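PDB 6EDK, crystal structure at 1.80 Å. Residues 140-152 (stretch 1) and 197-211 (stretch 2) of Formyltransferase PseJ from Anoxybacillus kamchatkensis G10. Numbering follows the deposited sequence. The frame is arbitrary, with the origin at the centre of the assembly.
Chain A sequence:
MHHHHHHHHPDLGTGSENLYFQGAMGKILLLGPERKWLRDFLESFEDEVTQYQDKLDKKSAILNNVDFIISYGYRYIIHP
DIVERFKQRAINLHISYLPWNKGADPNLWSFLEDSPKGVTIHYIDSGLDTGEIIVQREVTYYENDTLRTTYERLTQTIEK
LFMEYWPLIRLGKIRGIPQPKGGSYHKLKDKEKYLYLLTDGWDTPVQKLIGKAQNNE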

# COMPACT_ATOMS: atom_id res chain seq x y z
N THR A 140 3.36 11.28 -11.72
CA THR A 140 3.90 11.28 -13.06
C THR A 140 5.38 10.93 -13.06
O THR A 140 6.06 10.89 -12.04
CB THR A 140 3.68 12.63 -13.74
OG1 THR A 140 4.15 13.67 -12.86
CG2 THR A 140 2.18 12.81 -14.07
N TYR A 141 5.88 10.65 -14.24
CA TYR A 141 7.27 10.30 -14.41
C TYR A 141 7.86 11.15 -15.53
O TYR A 141 7.15 11.89 -16.21
CB TYR A 141 7.41 8.86 -14.76
CG TYR A 141 6.85 8.48 -16.08
CD1 TYR A 141 5.49 8.28 -16.24
CD2 TYR A 141 7.66 8.37 -17.20
CE1 TYR A 141 4.95 7.91 -17.48
CE2 TYR A 141 7.14 7.99 -18.41
CZ TYR A 141 5.80 7.78 -18.56
OH TYR A 141 5.32 7.41 -19.80
N TYR A 142 9.16 11.06 -15.65
CA TYR A 142 9.91 11.92 -16.54
C TYR A 142 10.69 11.08 -17.52
O TYR A 142 10.98 9.90 -17.28
CB TYR A 142 10.86 12.80 -15.75
CG TYR A 142 10.16 13.68 -14.77
CD1 TYR A 142 9.98 13.27 -13.47
CD2 TYR A 142 9.63 14.90 -15.13
CE1 TYR A 142 9.32 14.05 -12.55
CE2 TYR A 142 8.98 15.72 -14.21
CZ TYR A 142 8.82 15.28 -12.92
OH TYR A 142 8.15 16.05 -11.98
N GLU A 143 11.12 11.77 -18.59
CA GLU A 143 11.72 11.10 -19.73
C GLU A 143 12.83 10.14 -19.35
O GLU A 143 12.91 9.05 -19.93
CB GLU A 143 12.28 12.14 -20.73
CG GLU A 143 12.94 11.50 -21.97
CD GLU A 143 13.68 12.50 -22.89
OE1 GLU A 143 13.70 13.72 -22.59
OE2 GLU A 143 14.25 12.05 -23.91
N ASN A 144 13.70 10.51 -18.42
CA ASN A 144 14.85 9.65 -18.13
C ASN A 144 14.73 8.91 -16.78
O ASN A 144 15.73 8.38 -16.28
CB ASN A 144 16.15 10.46 -18.20
CG ASN A 144 16.55 10.82 -19.65
OD1 ASN A 144 16.52 11.99 -20.05
ND2 ASN A 144 16.89 9.82 -20.45
N ASP A 145 13.52 8.80 -16.23
CA ASP A 145 13.36 8.04 -14.99
C ASP A 145 13.80 6.58 -15.17
O ASP A 145 13.74 5.97 -16.27
CB ASP A 145 11.90 8.02 -14.55
CG ASP A 145 11.55 9.07 -13.58
OD1 ASP A 145 12.39 9.38 -12.72
OD2 ASP A 145 10.44 9.59 -13.68
N THR A 146 14.12 5.97 -14.02
CA THR A 146 14.42 4.55 -13.93
C THR A 146 13.40 3.88 -12.99
O THR A 146 12.62 4.55 -12.37
CB THR A 146 15.83 4.35 -13.40
OG1 THR A 146 15.88 4.92 -12.09
CG2 THR A 146 16.86 5.05 -14.30
N LEU A 147 13.40 2.55 -12.91
CA LEU A 147 12.54 1.92 -11.92
C LEU A 147 12.89 2.39 -10.52
O LEU A 147 12.00 2.54 -9.71
CB LEU A 147 12.63 0.40 -11.97
CG LEU A 147 12.02 -0.19 -13.27
CD1 LEU A 147 12.35 -1.67 -13.36
CD2 LEU A 147 10.51 0.02 -13.38
N ARG A 148 14.18 2.60 -10.23
CA ARG A 148 14.55 3.09 -8.91
C ARG A 148 13.95 4.45 -8.63
O ARG A 148 13.44 4.69 -7.56
CB ARG A 148 16.06 3.19 -8.77
CG ARG A 148 16.54 3.56 -7.37
CD ARG A 148 18.06 3.80 -7.32
NE ARG A 148 18.82 2.58 -7.65
CZ ARG A 148 18.98 1.56 -6.82
NH1 ARG A 148 18.41 1.59 -5.63
NH2 ARG A 148 19.68 0.50 -7.19
N THR A 149 14.11 5.39 -9.57
CA THR A 149 13.67 6.75 -9.28
C THR A 149 12.16 6.85 -9.20
O THR A 149 11.66 7.59 -8.35
CB THR A 149 14.22 7.80 -10.30
OG1 THR A 149 13.89 7.50 -11.66
CG2 THR A 149 15.77 7.86 -10.17
N THR A 150 11.43 6.05 -10.01
CA THR A 150 9.96 6.05 -9.93
C THR A 150 9.49 5.35 -8.66
O THR A 150 8.62 5.87 -7.99
CB THR A 150 9.32 5.39 -11.12
OG1 THR A 150 9.89 4.08 -11.35
CG2 THR A 150 9.66 6.21 -12.39
N TYR A 151 10.12 4.22 -8.30
CA TYR A 151 9.78 3.57 -6.99
C TYR A 151 10.02 4.50 -5.81
O TYR A 151 9.16 4.61 -4.89
CB TYR A 151 10.60 2.29 -6.86
CG TYR A 151 10.32 1.50 -5.57
CD1 TYR A 151 10.99 1.80 -4.39
CD2 TYR A 151 9.35 0.50 -5.54
CE1 TYR A 151 10.72 1.08 -3.20
CE2 TYR A 151 9.05 -0.20 -4.36
CZ TYR A 151 9.75 0.09 -3.21
OH TYR A 151 9.46 -0.63 -2.06
N GLU A 152 11.16 5.16 -5.78
CA GLU A 152 11.41 6.09 -4.67
C GLU A 152 10.41 7.20 -4.66
O GLU A 152 10.01 7.64 -3.62
CB GLU A 152 12.84 6.66 -4.78
CG GLU A 152 13.88 5.68 -4.31
CD GLU A 152 13.62 5.20 -2.86
OE1 GLU A 152 13.26 6.06 -1.98
OE2 GLU A 152 13.72 3.96 -2.63
N LEU A 197 14.11 -7.54 -20.07
CA LEU A 197 14.14 -6.11 -20.35
C LEU A 197 14.92 -5.35 -19.30
O LEU A 197 15.49 -4.31 -19.62
CB LEU A 197 12.71 -5.58 -20.43
CG LEU A 197 11.88 -6.06 -21.62
CD1 LEU A 197 10.42 -5.78 -21.39
CD2 LEU A 197 12.34 -5.40 -22.90
N LEU A 198 14.97 -5.88 -18.07
CA LEU A 198 15.60 -5.18 -16.95
C LEU A 198 17.11 -5.45 -16.91
O LEU A 198 17.65 -5.96 -15.94
CB LEU A 198 14.94 -5.59 -15.65
CG LEU A 198 13.42 -5.52 -15.62
CD1 LEU A 198 12.96 -5.60 -14.18
CD2 LEU A 198 12.97 -4.24 -16.30
N THR A 199 17.79 -4.99 -17.96
CA THR A 199 19.22 -5.22 -18.10
C THR A 199 20.03 -4.50 -17.05
O THR A 199 21.14 -4.94 -16.76
CB THR A 199 19.69 -4.80 -19.48
OG1 THR A 199 19.17 -3.50 -19.79
CG2 THR A 199 19.23 -5.81 -20.52
N ASP A 200 19.50 -3.41 -16.46
CA ASP A 200 20.22 -2.71 -15.40
C ASP A 200 19.48 -2.76 -14.08
O ASP A 200 19.72 -1.93 -13.21
CB ASP A 200 20.51 -1.26 -15.80
CG ASP A 200 21.47 -1.18 -16.98
OD1 ASP A 200 22.56 -1.75 -16.86
OD2 ASP A 200 21.12 -0.57 -18.01
N GLY A 201 18.66 -3.78 -13.89
CA GLY A 201 18.01 -3.99 -12.60
C GLY A 201 17.13 -2.78 -12.29
O GLY A 201 16.41 -2.27 -13.18
N TRP A 202 17.28 -2.30 -11.07
CA TRP A 202 16.56 -1.11 -10.60
C TRP A 202 16.89 0.10 -11.45
O TRP A 202 16.06 1.00 -11.58
CB TRP A 202 16.96 -0.86 -9.14
CG TRP A 202 16.21 -1.64 -8.15
CD1 TRP A 202 16.67 -2.70 -7.40
CD2 TRP A 202 14.84 -1.42 -7.75
NE1 TRP A 202 15.67 -3.16 -6.57
CE2 TRP A 202 14.54 -2.38 -6.75
CE3 TRP A 202 13.85 -0.53 -8.15
CZ2 TRP A 202 13.29 -2.47 -6.15
CZ3 TRP A 202 12.59 -0.63 -7.56
CH2 TRP A 202 12.33 -1.58 -6.56
N ASP A 203 18.07 0.14 -12.06
CA ASP A 203 18.48 1.31 -12.82
C ASP A 203 18.16 1.18 -14.31
O ASP A 203 18.70 1.96 -15.11
CB ASP A 203 19.96 1.61 -12.57
CG ASP A 203 20.28 1.86 -11.08
OD1 ASP A 203 19.56 2.64 -10.38
OD2 ASP A 203 21.25 1.25 -10.60
N THR A 204 17.26 0.27 -14.68
CA THR A 204 16.73 0.24 -16.04
C THR A 204 15.90 1.49 -16.33
O THR A 204 14.97 1.80 -15.55
CB THR A 204 15.89 -0.99 -16.26
OG1 THR A 204 16.66 -2.16 -15.92
CG2 THR A 204 15.42 -1.04 -17.70
N PRO A 205 16.21 2.23 -17.38
CA PRO A 205 15.32 3.33 -17.81
C PRO A 205 13.92 2.81 -18.08
O PRO A 205 13.74 1.72 -18.65
CB PRO A 205 16.00 3.86 -19.06
CG PRO A 205 17.43 3.43 -18.92
CD PRO A 205 17.42 2.14 -18.24
N VAL A 206 12.91 3.56 -17.63
CA VAL A 206 11.54 3.08 -17.82
C VAL A 206 11.13 3.19 -19.29
O VAL A 206 10.27 2.44 -19.75
CB VAL A 206 10.54 3.83 -16.89
CG1 VAL A 206 10.90 3.58 -15.39
CG2 VAL A 206 10.49 5.27 -17.15
N GLN A 207 11.73 4.13 -20.03
CA GLN A 207 11.39 4.30 -21.45
C GLN A 207 11.47 2.96 -22.19
O GLN A 207 10.61 2.65 -23.01
CB GLN A 207 12.33 5.35 -22.08
CG GLN A 207 11.76 6.13 -23.26
CD GLN A 207 10.39 6.77 -22.98
OE1 GLN A 207 10.22 7.57 -22.04
NE2 GLN A 207 9.41 6.42 -23.81
N LYS A 208 12.46 2.12 -21.83
CA LYS A 208 12.63 0.81 -22.44
C LYS A 208 11.49 -0.15 -22.15
O LYS A 208 11.36 -1.19 -22.83
CB LYS A 208 13.93 0.15 -21.92
CG LYS A 208 15.17 0.96 -22.22
CD LYS A 208 16.44 0.19 -21.86
CE LYS A 208 17.67 0.99 -22.30
NZ LYS A 208 18.93 0.54 -21.64
N LEU A 209 10.64 0.16 -21.15
CA LEU A 209 9.66 -0.77 -20.63
C LEU A 209 8.25 -0.43 -21.06
O LEU A 209 7.37 -1.30 -20.99
CB LEU A 209 9.73 -0.78 -19.09
CG LEU A 209 11.11 -0.95 -18.50
CD1 LEU A 209 11.07 -1.09 -16.96
CD2 LEU A 209 11.76 -2.20 -19.08
N ILE A 210 8.01 0.80 -21.51
CA ILE A 210 6.64 1.29 -21.65
C ILE A 210 5.95 0.50 -22.74
O ILE A 210 6.44 0.43 -23.88
CB ILE A 210 6.61 2.78 -21.96
CG1 ILE A 210 7.06 3.56 -20.71
CG2 ILE A 210 5.20 3.19 -22.41
CD1 ILE A 210 7.33 4.97 -20.97
N GLY A 211 4.83 -0.12 -22.39
CA GLY A 211 3.98 -0.85 -23.30
C GLY A 211 4.45 -2.24 -23.65
O GLY A 211 3.79 -2.90 -24.45
O HOH W 1 13.48 6.28 -19.10
O HOH W 2 18.47 4.82 -11.03

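How do the two backbones hold each other? A single bridge pairs Thr146 with Pro205, their CA atoms 4.2 Å apart, just where stretch 1 turns into its helix. Val206 N donates to Asp145 O (2.9 Å) and Leu147 N to Thr204 O (3.2 Å). Arg148 N, in the first turn of the helix with no earlier helical carbonyl to bond, donates to Trp202 O at 2.8 Å.

What fills the space between them? Leu147 points toward stretch 2 and sits among apolar groups: its CD2 lies 3.8 Å from Leu209 CD1 and 4.1 Å from Val206 CG1, while its CD1 is 4.0 Å from Leu198 CD2. Farther along, Tyr141 CE2 meets Ile210 CD1 at 4.0 Å.

How is the exposed Trp202 engaged? Its edge approaches the face of Tyr151, ring planes at 66°, and Trp202 CZ3 comes within 3.6 Å of Tyr151 CB.

Where do charge and water contribute? Arg148 NE forms a salt bridge with Asp203 OD1 at 2.8 Å, a nearly straight hydrogen bond joining opposite charges. One water donates to Glu143 O and Asp145 O and accepts from Gln207 N, each at 2.9 Å; another links Thr146 OG1 (2.8 Å) to Asp203 OD1 (2.5 Å).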